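Local coordinates for response regulator CheY-like protein (Mesorhizobium loti, PDB 3SNK), which probably acts in pilus assembly as a P-loop ATPase, of which this chain is only the N-terminal CheY-like receiver domain, at residues 33-36 with 41-44; 71-76 with 102-107; 48-53 with 63-68. All coordinates share one frame; numbering follows the deposited sequence.

Interaction 1 of 3, residues 33-36 with 41-44; sequences RLDA and DVRV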
ATOM      1  N   ARG A  33       0.099  11.458   8.678  1.00 51.27           N
ATOM      2  CA  ARG A  33       1.541  11.257   8.916  1.00 52.76           C
ATOM      3  C   ARG A  33       2.394  11.657   7.729  1.00 56.39           C
ATOM      4  O   ARG A  33       3.396  12.359   7.894  1.00 57.93           O
ATOM      5  CB  ARG A  33       1.857   9.792   9.277  1.00 54.00           C
ATOM      6  CG  ARG A  33       1.701   9.519  10.765  1.00 71.86           C
ATOM      7  CD  ARG A  33       2.169   8.140  11.178  1.00 89.84           C
ATOM      8  NE  ARG A  33       1.880   7.890  12.591  1.00107.20           N
ATOM      9  CZ  ARG A  33       1.037   6.961  13.040  1.00126.40           C
ATOM     10  NH1 ARG A  33       0.408   6.156  12.189  1.00113.52           N
ATOM     11  NH2 ARG A  33       0.834   6.816  14.344  1.00114.70           N
ATOM     12  N   LEU A  34       2.006  11.210   6.546  1.00 50.35           N
ATOM     13  CA  LEU A  34       2.781  11.438   5.328  1.00 49.99           C
ATOM     14  C   LEU A  34       2.633  12.863   4.824  1.00 55.26           C
ATOM     15  O   LEU A  34       3.620  13.431   4.351  1.00 55.92           O
ATOM     16  CB  LEU A  34       2.401  10.424   4.229  1.00 48.06           C
ATOM     17  CG  LEU A  34       2.750   8.945   4.499  1.00 51.11           C
ATOM     18  CD1 LEU A  34       2.432   8.085   3.269  1.00 48.96           C
ATOM     19  CD2 LEU A  34       4.242   8.757   4.861  1.00 55.09           C
ATOM     20  N   ASP A  35       1.429  13.450   4.951  1.00 52.40           N
ATOM     21  CA  ASP A  35       1.173  14.830   4.563  1.00 54.99           C
ATOM     22  C   ASP A  35       1.893  15.814   5.504  1.00 63.20           C
ATOM     23  O   ASP A  35       2.262  16.894   5.044  1.00 65.98           O
ATOM     24  CB  ASP A  35      -0.337  15.131   4.485  1.00 57.72           C
ATOM     25  CG  ASP A  35      -0.979  14.716   3.155  1.00 65.21           C
ATOM     26  OD1 ASP A  35      -0.243  14.327   2.237  1.00 65.98           O
ATOM     27  OD2 ASP A  35      -2.218  14.816   3.034  1.00 68.81           O
ATOM     28  N   ALA A  36       2.117  15.445   6.800  1.00 59.53           N
ATOM     29  CA  ALA A  36       2.857  16.292   7.752  1.00 62.55           C
ATOM     30  C   ALA A  36       4.347  16.385   7.346  1.00 69.56           C
ATOM     31  O   ALA A  36       4.992  17.387   7.632  1.00 72.61           O
ATOM     32  CB  ALA A  36       2.720  15.768   9.169  1.00 62.68           C
ATOM     33  N   ASP A  41       2.538  13.730  -2.056  1.00 69.58           N
ATOM     34  CA  ASP A  41       1.222  14.036  -2.640  1.00 70.84           C
ATOM     35  C   ASP A  41       0.400  12.746  -2.484  1.00 69.79           C
ATOM     36  O   ASP A  41       0.491  11.846  -3.320  1.00 67.12           O
ATOM     37  CB  ASP A  41       1.361  14.507  -4.113  1.00 75.05           C
ATOM     38  CG  ASP A  41       0.062  14.909  -4.802  1.00 92.14           C
ATOM     39  OD1 ASP A  41      -0.686  15.739  -4.231  1.00 95.60           O
ATOM     40  OD2 ASP A  41      -0.177  14.440  -5.939  1.00101.25           O
ATOM     41  N   VAL A  42      -0.331  12.625  -1.358  1.00 63.88           N
ATOM     42  CA  VAL A  42      -1.037  11.400  -0.967  1.00 59.76           C
ATOM     43  C   VAL A  42      -2.519  11.335  -1.423  1.00 63.05           C
ATOM     44  O   VAL A  42      -3.326  12.133  -1.000  1.00 61.56           O
ATOM     45  CB  VAL A  42      -0.929  11.213   0.561  1.00 61.19           C
ATOM     46  CG1 VAL A  42      -1.571   9.908   1.000  1.00 58.96           C
ATOM     47  CG2 VAL A  42       0.529  11.265   1.007  1.00 60.23           C
ATOM     48  N   ARG A  43      -2.862  10.330  -2.256  1.00 59.73           N
ATOM     49  CA  ARG A  43      -4.229  10.045  -2.723  1.00 60.75           C
ATOM     50  C   ARG A  43      -4.722   8.823  -1.928  1.00 63.15           C
ATOM     51  O   ARG A  43      -3.963   7.865  -1.757  1.00 62.67           O
ATOM     52  CB  ARG A  43      -4.216   9.810  -4.250  1.00 61.52           C
ATOM     53  CG  ARG A  43      -5.437   9.098  -4.837  1.00 80.87           C
ATOM     54  CD  ARG A  43      -5.402   8.972  -6.362  1.00 96.92           C
ATOM     55  NE  ARG A  43      -4.128   8.463  -6.898  1.00104.39           N
ATOM     56  CZ  ARG A  43      -3.891   7.195  -7.228  1.00117.37           C
ATOM     57  NH1 ARG A  43      -4.825   6.267  -7.051  1.00100.68           N
ATOM     58  NH2 ARG A  43      -2.715   6.844  -7.736  1.00105.90           N
ATOM     59  N   VAL A  44      -5.962   8.854  -1.429  1.00 57.74           N
ATOM     60  CA  VAL A  44      -6.537   7.780  -0.596  1.00 56.67           C
ATOM     61  C   VAL A  44      -7.754   7.147  -1.332  1.00 61.74           C
ATOM     62  O   VAL A  44      -8.555   7.876  -1.936  1.00 63.13           O
ATOM     63  CB  VAL A  44      -6.903   8.347   0.805  1.00 63.98           C
ATOM     64  CG1 VAL A  44      -7.529   7.292   1.706  1.00 64.78           C
ATOM     65  CG2 VAL A  44      -5.677   8.942   1.489  1.00 62.81           C
TER
HETATM   66  O   HOH W   1      -0.747  15.189  -0.391  1.00 55.58           O

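Interaction 2 of 3, residues 71-76 with 102-107; sequences DLLGKP and TRVLVR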
ATOM      1  N   ASP A  71      -8.275 -10.430   2.717  1.00 69.49           N
ATOM      2  CA  ASP A  71      -9.386 -10.761   1.824  1.00 72.31           C
ATOM      3  C   ASP A  71      -8.985 -10.556   0.343  1.00 72.85           C
ATOM      4  O   ASP A  71      -9.287 -11.407  -0.492  1.00 74.56           O
ATOM      5  CB  ASP A  71     -10.638  -9.911   2.168  1.00 77.23           C
ATOM      6  CG  ASP A  71     -10.990  -9.802   3.656  1.00 94.36           C
ATOM      7  OD1 ASP A  71     -10.266  -9.065   4.398  1.00 91.24           O
ATOM      8  OD2 ASP A  71     -12.032 -10.384   4.065  1.00105.16           O
ATOM      9  N   LEU A  72      -8.274  -9.453   0.040  1.00 64.97           N
ATOM     10  CA  LEU A  72      -7.824  -9.095  -1.305  1.00 62.73           C
ATOM     11  C   LEU A  72      -6.840 -10.130  -1.901  1.00 62.82           C
ATOM     12  O   LEU A  72      -6.858 -10.329  -3.101  1.00 62.30           O
ATOM     13  CB  LEU A  72      -7.189  -7.696  -1.300  1.00 60.45           C
ATOM     14  CG  LEU A  72      -6.993  -7.023  -2.665  1.00 64.21           C
ATOM     15  CD1 LEU A  72      -8.314  -6.531  -3.233  1.00 67.14           C
ATOM     16  CD2 LEU A  72      -6.032  -5.861  -2.560  1.00 63.82           C
ATOM     17  N   LEU A  73      -6.051 -10.829  -1.072  1.00 57.67           N
ATOM     18  CA  LEU A  73      -5.074 -11.829  -1.519  1.00 55.88           C
ATOM     19  C   LEU A  73      -5.723 -13.074  -2.107  1.00 62.72           C
ATOM     20  O   LEU A  73      -5.050 -13.842  -2.802  1.00 61.40           O
ATOM     21  CB  LEU A  73      -4.146 -12.231  -0.366  1.00 55.57           C
ATOM     22  CG  LEU A  73      -3.296 -11.119   0.233  1.00 55.78           C
ATOM     23  CD1 LEU A  73      -2.801 -11.515   1.602  1.00 58.19           C
ATOM     24  CD2 LEU A  73      -2.118 -10.722  -0.689  1.00 48.19           C
ATOM     25  N   GLY A  74      -7.010 -13.269  -1.824  1.00 62.86           N
ATOM     26  CA  GLY A  74      -7.783 -14.378  -2.368  1.00 65.33           C
ATOM     27  C   GLY A  74      -8.498 -14.031  -3.662  1.00 67.90           C
ATOM     28  O   GLY A  74      -9.200 -14.876  -4.217  1.00 69.72           O
ATOM     29  N   LYS A  75      -8.343 -12.785  -4.152  1.00 62.33           N
ATOM     30  CA  LYS A  75      -8.965 -12.342  -5.399  1.00 63.18           C
ATOM     31  C   LYS A  75      -8.186 -12.912  -6.595  1.00 66.01           C
ATOM     32  O   LYS A  75      -6.958 -12.813  -6.627  1.00 62.23           O
ATOM     33  CB  LYS A  75      -9.097 -10.815  -5.472  1.00 64.25           C
ATOM     34  CG  LYS A  75     -10.539 -10.329  -5.350  1.00 82.13           C
ATOM     35  CD  LYS A  75     -10.976 -10.080  -3.905  1.00 92.79           C
ATOM     36  CE  LYS A  75     -12.465  -9.839  -3.781  1.00106.21           C
ATOM     37  NZ  LYS A  75     -12.884  -8.546  -4.387  1.00114.82           N
ATOM     38  N   PRO A  76      -8.905 -13.542  -7.560  1.00 65.55           N
ATOM     39  CA  PRO A  76      -8.236 -14.269  -8.655  1.00 64.86           C
ATOM     40  C   PRO A  76      -7.076 -13.592  -9.414  1.00 65.81           C
ATOM     41  O   PRO A  76      -6.066 -14.269  -9.658  1.00 65.92           O
ATOM     42  CB  PRO A  76      -9.386 -14.623  -9.617  1.00 70.11           C
ATOM     43  CG  PRO A  76     -10.637 -14.039  -9.020  1.00 76.73           C
ATOM     44  CD  PRO A  76     -10.361 -13.803  -7.577  1.00 71.20           C
ATOM     45  N   THR A 102       0.481 -15.802   2.556  1.00 56.50           N
ATOM     46  CA  THR A 102       1.863 -15.299   2.583  1.00 54.31           C
ATOM     47  C   THR A 102       2.508 -15.567   1.214  1.00 53.77           C
ATOM     48  O   THR A 102       3.272 -14.722   0.742  1.00 49.72           O
ATOM     49  CB  THR A 102       2.630 -15.853   3.793  1.00 65.84           C
ATOM     50  OG1 THR A 102       2.052 -15.266   4.961  1.00 66.36           O
ATOM     51  CG2 THR A 102       4.128 -15.510   3.772  1.00 64.32           C
ATOM     52  N   ARG A 103       2.140 -16.686   0.563  1.00 51.00           N
ATOM     53  CA  ARG A 103       2.577 -17.077  -0.775  1.00 51.59           C
ATOM     54  C   ARG A 103       2.176 -16.040  -1.829  1.00 53.43           C
ATOM     55  O   ARG A 103       2.986 -15.699  -2.693  1.00 51.56           O
ATOM     56  CB  ARG A 103       1.967 -18.424  -1.160  1.00 57.59           C
ATOM     57  CG  ARG A 103       2.826 -19.605  -0.825  1.00 71.77           C
ATOM     58  CD  ARG A 103       3.157 -20.438  -2.046  1.00 84.90           C
ATOM     59  NE  ARG A 103       4.145 -21.461  -1.707  1.00 93.90           N
ATOM     60  CZ  ARG A 103       5.371 -21.538  -2.214  1.00 99.68           C
ATOM     61  NH1 ARG A 103       5.769 -20.673  -3.144  1.00 71.00           N
ATOM     62  NH2 ARG A 103       6.199 -22.497  -1.818  1.00 90.61           N
ATOM     63  N   VAL A 104       0.914 -15.556  -1.759  1.00 50.13           N
ATOM     64  CA  VAL A 104       0.370 -14.544  -2.665  1.00 47.66           C
ATOM     65  C   VAL A 104       1.102 -13.253  -2.393  1.00 48.39           C
ATOM     66  O   VAL A 104       1.539 -12.611  -3.347  1.00 47.27           O
ATOM     67  CB  VAL A 104      -1.171 -14.365  -2.551  1.00 52.85           C
ATOM     68  CG1 VAL A 104      -1.665 -13.303  -3.525  1.00 50.79           C
ATOM     69  CG2 VAL A 104      -1.906 -15.683  -2.781  1.00 55.83           C
ATOM     70  N   LEU A 105       1.248 -12.879  -1.088  1.00 44.07           N
ATOM     71  CA  LEU A 105       1.957 -11.670  -0.675  1.00 41.53           C
ATOM     72  C   LEU A 105       3.414 -11.688  -1.199  1.00 42.52           C
ATOM     73  O   LEU A 105       3.891 -10.675  -1.694  1.00 40.43           O
ATOM     74  CB  LEU A 105       1.913 -11.440   0.856  1.00 42.51           C
ATOM     75  CG  LEU A 105       2.546 -10.128   1.360  1.00 45.77           C
ATOM     76  CD1 LEU A 105       1.914  -8.899   0.709  1.00 44.44           C
ATOM     77  CD2 LEU A 105       2.467 -10.016   2.852  1.00 47.09           C
ATOM     78  N   VAL A 106       4.093 -12.836  -1.124  1.00 39.92           N
ATOM     79  CA  VAL A 106       5.447 -12.980  -1.644  1.00 38.61           C
ATOM     80  C   VAL A 106       5.439 -12.664  -3.158  1.00 42.77           C
ATOM     81  O   VAL A 106       6.270 -11.881  -3.603  1.00 40.41           O
ATOM     82  CB  VAL A 106       6.098 -14.354  -1.341  1.00 42.38           C
ATOM     83  CG1 VAL A 106       7.348 -14.570  -2.194  1.00 41.35           C
ATOM     84  CG2 VAL A 106       6.438 -14.488   0.136  1.00 43.10           C
ATOM     85  N   ARG A 107       4.471 -13.214  -3.914  1.00 42.28           N
ATOM     86  CA  ARG A 107       4.382 -13.001  -5.357  1.00 42.58           C
ATOM     87  C   ARG A 107       4.053 -11.558  -5.699  1.00 45.23           C
ATOM     88  O   ARG A 107       4.394 -11.109  -6.785  1.00 42.98           O
ATOM     89  CB  ARG A 107       3.350 -13.929  -6.000  1.00 42.63           C
ATOM     90  CG  ARG A 107       3.747 -15.391  -5.954  1.00 51.07           C
ATOM     91  CD  ARG A 107       2.989 -16.198  -6.989  1.00 62.40           C
ATOM     92  NE  ARG A 107       1.552 -16.241  -6.727  1.00 70.43           N
ATOM     93  CZ  ARG A 107       0.957 -17.151  -5.962  1.00 90.61           C
ATOM     94  NH1 ARG A 107       1.672 -18.100  -5.367  1.00 80.20           N
ATOM     95  NH2 ARG A 107      -0.358 -17.119  -5.785  1.00 78.05           N
TER

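Interaction 3 of 3, residues 48-53 with 63-68; sequences DDFLKG and VILDLG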
ATOM      1  N   ASP A  48     -10.203  -2.313  -2.827  1.00 69.20           N
ATOM      2  CA  ASP A  48     -10.447  -2.893  -4.144  1.00 69.43           C
ATOM      3  C   ASP A  48     -10.089  -1.963  -5.333  1.00 68.42           C
ATOM      4  O   ASP A  48      -9.960  -2.481  -6.445  1.00 67.57           O
ATOM      5  CB  ASP A  48     -11.896  -3.391  -4.262  1.00 76.48           C
ATOM      6  CG  ASP A  48     -12.235  -4.559  -3.338  1.00 94.75           C
ATOM      7  OD1 ASP A  48     -11.294  -5.156  -2.753  1.00 93.06           O
ATOM      8  OD2 ASP A  48     -13.442  -4.890  -3.215  1.00106.28           O
ATOM      9  N   ASP A  49      -9.857  -0.639  -5.106  1.00 62.04           N
ATOM     10  CA  ASP A  49      -9.466   0.315  -6.165  1.00 60.68           C
ATOM     11  C   ASP A  49      -8.039   0.040  -6.661  1.00 58.62           C
ATOM     12  O   ASP A  49      -7.644   0.507  -7.738  1.00 56.73           O
ATOM     13  CB  ASP A  49      -9.606   1.777  -5.720  1.00 63.41           C
ATOM     14  CG  ASP A  49     -11.020   2.343  -5.891  1.00 80.38           C
ATOM     15  OD1 ASP A  49     -11.995   1.635  -5.538  1.00 80.12           O
ATOM     16  OD2 ASP A  49     -11.144   3.499  -6.351  1.00 91.77           O
ATOM     17  N   PHE A  50      -7.283  -0.742  -5.878  1.00 50.46           N
ATOM     18  CA  PHE A  50      -5.935  -1.154  -6.234  1.00 45.68           C
ATOM     19  C   PHE A  50      -5.972  -1.996  -7.528  1.00 51.64           C
ATOM     20  O   PHE A  50      -5.081  -1.867  -8.369  1.00 49.22           O
ATOM     21  CB  PHE A  50      -5.321  -1.949  -5.076  1.00 45.42           C
ATOM     22  CG  PHE A  50      -4.009  -2.616  -5.404  1.00 43.96           C
ATOM     23  CD1 PHE A  50      -2.812  -1.920  -5.297  1.00 44.06           C
ATOM     24  CD2 PHE A  50      -3.972  -3.940  -5.837  1.00 46.10           C
ATOM     25  CE1 PHE A  50      -1.589  -2.543  -5.602  1.00 43.06           C
ATOM     26  CE2 PHE A  50      -2.749  -4.554  -6.160  1.00 45.60           C
ATOM     27  CZ  PHE A  50      -1.573  -3.850  -6.040  1.00 41.34           C
ATOM     28  N   LEU A  51      -7.023  -2.839  -7.684  1.00 53.01           N
ATOM     29  CA  LEU A  51      -7.208  -3.740  -8.823  1.00 54.81           C
ATOM     30  C   LEU A  51      -7.330  -3.004 -10.154  1.00 60.59           C
ATOM     31  O   LEU A  51      -7.107  -3.609 -11.202  1.00 59.50           O
ATOM     32  CB  LEU A  51      -8.452  -4.616  -8.617  1.00 58.53           C
ATOM     33  CG  LEU A  51      -8.442  -5.567  -7.412  1.00 63.91           C
ATOM     34  CD1 LEU A  51      -9.807  -6.194  -7.225  1.00 67.41           C
ATOM     35  CD2 LEU A  51      -7.378  -6.659  -7.568  1.00 63.73           C
ATOM     36  N   LYS A  52      -7.684  -1.711 -10.114  1.00 58.42           N
ATOM     37  CA  LYS A  52      -7.878  -0.886 -11.303  1.00 60.14           C
ATOM     38  C   LYS A  52      -6.561  -0.400 -11.891  1.00 60.61           C
ATOM     39  O   LYS A  52      -6.523   0.008 -13.048  1.00 60.87           O
ATOM     40  CB  LYS A  52      -8.778   0.318 -10.975  1.00 64.99           C
ATOM     41  CG  LYS A  52     -10.248  -0.027 -10.797  1.00 80.01           C
ATOM     42  CD  LYS A  52     -10.963   1.114 -10.082  1.00 93.90           C
ATOM     43  CE  LYS A  52     -12.413   0.822  -9.800  1.00106.99           C
ATOM     44  NZ  LYS A  52     -13.122   2.034  -9.311  1.00119.27           N
ATOM     45  N   GLY A  53      -5.496  -0.434 -11.101  1.00 54.70           N
ATOM     46  CA  GLY A  53      -4.197   0.049 -11.545  1.00 52.50           C
ATOM     47  C   GLY A  53      -4.111   1.565 -11.444  1.00 56.75           C
ATOM     48  O   GLY A  53      -5.074   2.220 -11.025  1.00 55.50           O
ATOM     49  N   VAL A  63       2.980   2.810  -3.433  1.00 40.55           N
ATOM     50  CA  VAL A  63       1.650   2.299  -3.145  1.00 40.51           C
ATOM     51  C   VAL A  63       1.650   1.751  -1.716  1.00 44.21           C
ATOM     52  O   VAL A  63       2.591   1.065  -1.314  1.00 42.43           O
ATOM     53  CB  VAL A  63       1.196   1.231  -4.171  1.00 43.84           C
ATOM     54  CG1 VAL A  63      -0.088   0.534  -3.734  1.00 43.79           C
ATOM     55  CG2 VAL A  63       0.993   1.864  -5.531  1.00 44.32           C
ATOM     56  N   ILE A  64       0.605   2.051  -0.953  1.00 41.42           N
ATOM     57  CA  ILE A  64       0.422   1.497   0.389  1.00 42.00           C
ATOM     58  C   ILE A  64      -0.853   0.706   0.336  1.00 47.00           C
ATOM     59  O   ILE A  64      -1.933   1.248   0.042  1.00 47.28           O
ATOM     60  CB  ILE A  64       0.466   2.510   1.541  1.00 46.16           C
ATOM     61  CG1 ILE A  64       1.826   3.238   1.554  1.00 47.05           C
ATOM     62  CG2 ILE A  64       0.209   1.801   2.893  1.00 47.86           C
ATOM     63  CD1 ILE A  64       1.893   4.458   2.416  1.00 55.36           C
ATOM     64  N   LEU A  65      -0.725  -0.591   0.543  1.00 42.40           N
ATOM     65  CA  LEU A  65      -1.887  -1.447   0.414  1.00 43.94           C
ATOM     66  C   LEU A  65      -2.222  -2.078   1.766  1.00 49.90           C
ATOM     67  O   LEU A  65      -1.436  -2.836   2.328  1.00 46.62           O
ATOM     68  CB  LEU A  65      -1.662  -2.499  -0.692  1.00 42.73           C
ATOM     69  CG  LEU A  65      -2.776  -3.522  -0.944  1.00 48.34           C
ATOM     70  CD1 LEU A  65      -4.063  -2.851  -1.463  1.00 48.47           C
ATOM     71  CD2 LEU A  65      -2.301  -4.586  -1.907  1.00 50.04           C
ATOM     72  N   ASP A  66      -3.381  -1.689   2.303  1.00 49.74           N
ATOM     73  CA  ASP A  66      -3.887  -2.254   3.551  1.00 52.64           C
ATOM     74  C   ASP A  66      -4.715  -3.479   3.208  1.00 58.04           C
ATOM     75  O   ASP A  66      -5.842  -3.348   2.735  1.00 57.84           O
ATOM     76  CB  ASP A  66      -4.724  -1.228   4.337  1.00 55.94           C
ATOM     77  CG  ASP A  66      -5.355  -1.741   5.627  1.00 61.25           C
ATOM     78  OD1 ASP A  66      -4.912  -2.810   6.127  1.00 61.45           O
ATOM     79  OD2 ASP A  66      -6.246  -1.032   6.181  1.00 60.87           O
ATOM     80  N   LEU A  67      -4.141  -4.660   3.433  1.00 55.64           N
ATOM     81  CA  LEU A  67      -4.765  -5.950   3.157  1.00 56.70           C
ATOM     82  C   LEU A  67      -5.721  -6.389   4.273  1.00 63.33           C
ATOM     83  O   LEU A  67      -6.603  -7.211   4.024  1.00 65.20           O
ATOM     84  CB  LEU A  67      -3.673  -7.007   2.953  1.00 55.43           C
ATOM     85  CG  LEU A  67      -2.821  -6.809   1.705  1.00 55.48           C
ATOM     86  CD1 LEU A  67      -1.521  -7.512   1.838  1.00 53.94           C
ATOM     87  CD2 LEU A  67      -3.577  -7.283   0.464  1.00 61.13           C
ATOM     88  N   GLY A  68      -5.534  -5.849   5.479  1.00 60.46           N
ATOM     89  CA  GLY A  68      -6.341  -6.188   6.657  1.00 62.17           C
ATOM     90  C   GLY A  68      -6.196  -7.659   6.985  1.00 66.02           C
ATOM     91  O   GLY A  68      -5.068  -8.162   7.086  1.00 64.27           O
TER

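Interaction 1 of 3, residues 33-36 with 41-44
Asp-35 and Val-42 mark the closest backbone approach, with their CA atoms 6.9 Å apart. Residues 33-36 lie on helix 24-36. Residues 41-44 are strand, and only four residues lie between the two segments. The contact is small and centres on one residue, Val-42, whose side chain points at the helix. Its CG2 methyl does most of the touching. CG1 is anti to the backbone N (chi1 -176°), which leaves CG2 beside that N, on the helix side. CG2 packs against Leu-34 CB at 3.8 Å. It also lies 3.4 Å from Asp-35 OD1, a contact between a methyl and a carboxylate oxygen. Asp-35 OD1 is also 3.6 Å from Val-42 CB. The polar link runs through a water. This water donates to Asp-35 OD1 at 2.8 Å and accepts from Val-42 N, also at 2.8 Å. It therefore satisfies a backbone N-H of the edge strand. The neighbouring residues Asp-41 and Arg-43 spend their backbone groups on strand 15-20, the next strand in the sheet. The contact is partly buried. Leu-34 is buried and also packs on Val-17 and on Leu-124 and Val-127 of helix 120-129. Asp-35 is exposed. Its OD1 is 6.6 Å from OD1 of Asp-41, so the two carboxylates are not in contact. The arrangement closes the beta-alpha-beta unit made by strand 15-20, helix 24-36 and strand 40-45, the first such unit of the CheY-like receiver fold.

Interaction 2 of 3, residues 71-76 with 102-107
Leu-73 and Val-104 form the tight centre of this contact. In the receiver fold it joins the loop after strand 62-68 to helix 99-107. Their CA atoms are 6.2 Å apart. Leu-73 lies in a short 3-10 turn, residues 72-74, which is closed by Gly-74 N bonding to Asp-71 O. Leu-73 O lies against both methyls of Val-104, 3.5 Å from CG1 and 3.6 Å from CG2. With CG anti to the carbonyl carbon (chi1 -61°), the Leu-73 side chain is turned away from its own C=O, and each touches Val-104 separately. The two side chains run alongside each other, pointing opposite ways. Ile-78 and Val-79 of helix 78-82 also pack on Val-104, and Leu-67 packs on Leu-73. The outer side is loose. Gly-74, Lys-75 and Pro-76 are exposed and do not touch 102-107. Arg-103, Val-106 and Arg-107 are exposed as well. The Arg-107 guanidinium turns back along its own helix, with Arg-103 O 3.7 Å above one face and near its rim. Deeper in, Leu-73 CD2 lies 3.9 Å from Val-104 CG1 and 4.0 Å from Leu-105 N.

Interaction 3 of 3, residues 48-53 with 63-68
Phe-50 meets Val-63 and Leu-65 from a 3-10 turn that includes residues 48-52. At the start of the segment, Asp-48 O accepts the backbone N of Leu-51. Asp-49 follows on the outer side. Its OD2 forms a long salt bridge with Lys-52 NZ, 3.8 Å away. Phe-50 comes next and is buried. Its CG is anti to the backbone N (chi1 171°), which extends the ring toward strand 62-68. Leu-65 CD2 sits over the ring centre, 4.1 Å from the centroid and 2° off the normal, a clear CH-pi contact. Leu-65 CD1 touches the root of the ring, 3.9 Å from Phe-50 CB. Val-63 comes in at the ring edge, near its plane, with CG1 3.9 Å from Phe-50 CE1. Strand 62-68 is the central strand of the five-stranded parallel sheet of the receiver fold. Val-63 and Leu-65 face the turn, while Ile-64 points away to helix 24-36. The Phe-50 ring also stacks with Trp-85, whose NE1 is hydrogen-bonded to the Phe-50 backbone O. With an alanine here the ring is gone, and Leu-65 CD2 and Val-63 CG1 would probably face a gap and Trp-85 lose its stacking partner. Phe-50 O also accepts Gly-53 N at 3.1 Å. Leu-51 packs on Ile-78 and Ala-81 of helix 78-82. Gly-53 leaves the turn with phi at 81°, a value that favours glycine.

In the fold
The three contacts lie in series along the chain, in the order 1, 3, 2. Interaction 3 is nearest the middle of the domain. Its centre is about 16 Å from that of interaction 1 and about 12 Å from that of interaction 2. Interactions 1 and 2 lie on opposite sides of the chain's centre, about 26 Å apart between centres. Leu-34 CD1 touches Ile-64 CD1 at 3.8 Å, joining interactions 1 and 3. Leu-72 CD2 touches Leu-65 CD1, also at 3.8 Å, joining interactions 2 and 3. Asp-66, on the strand of interaction 3, salt-bridges Lys-116, hydrogen-bonds Ser-21 and is placed like the phosphoacceptor aspartate of response regulators; phosphorylation here remains an inference.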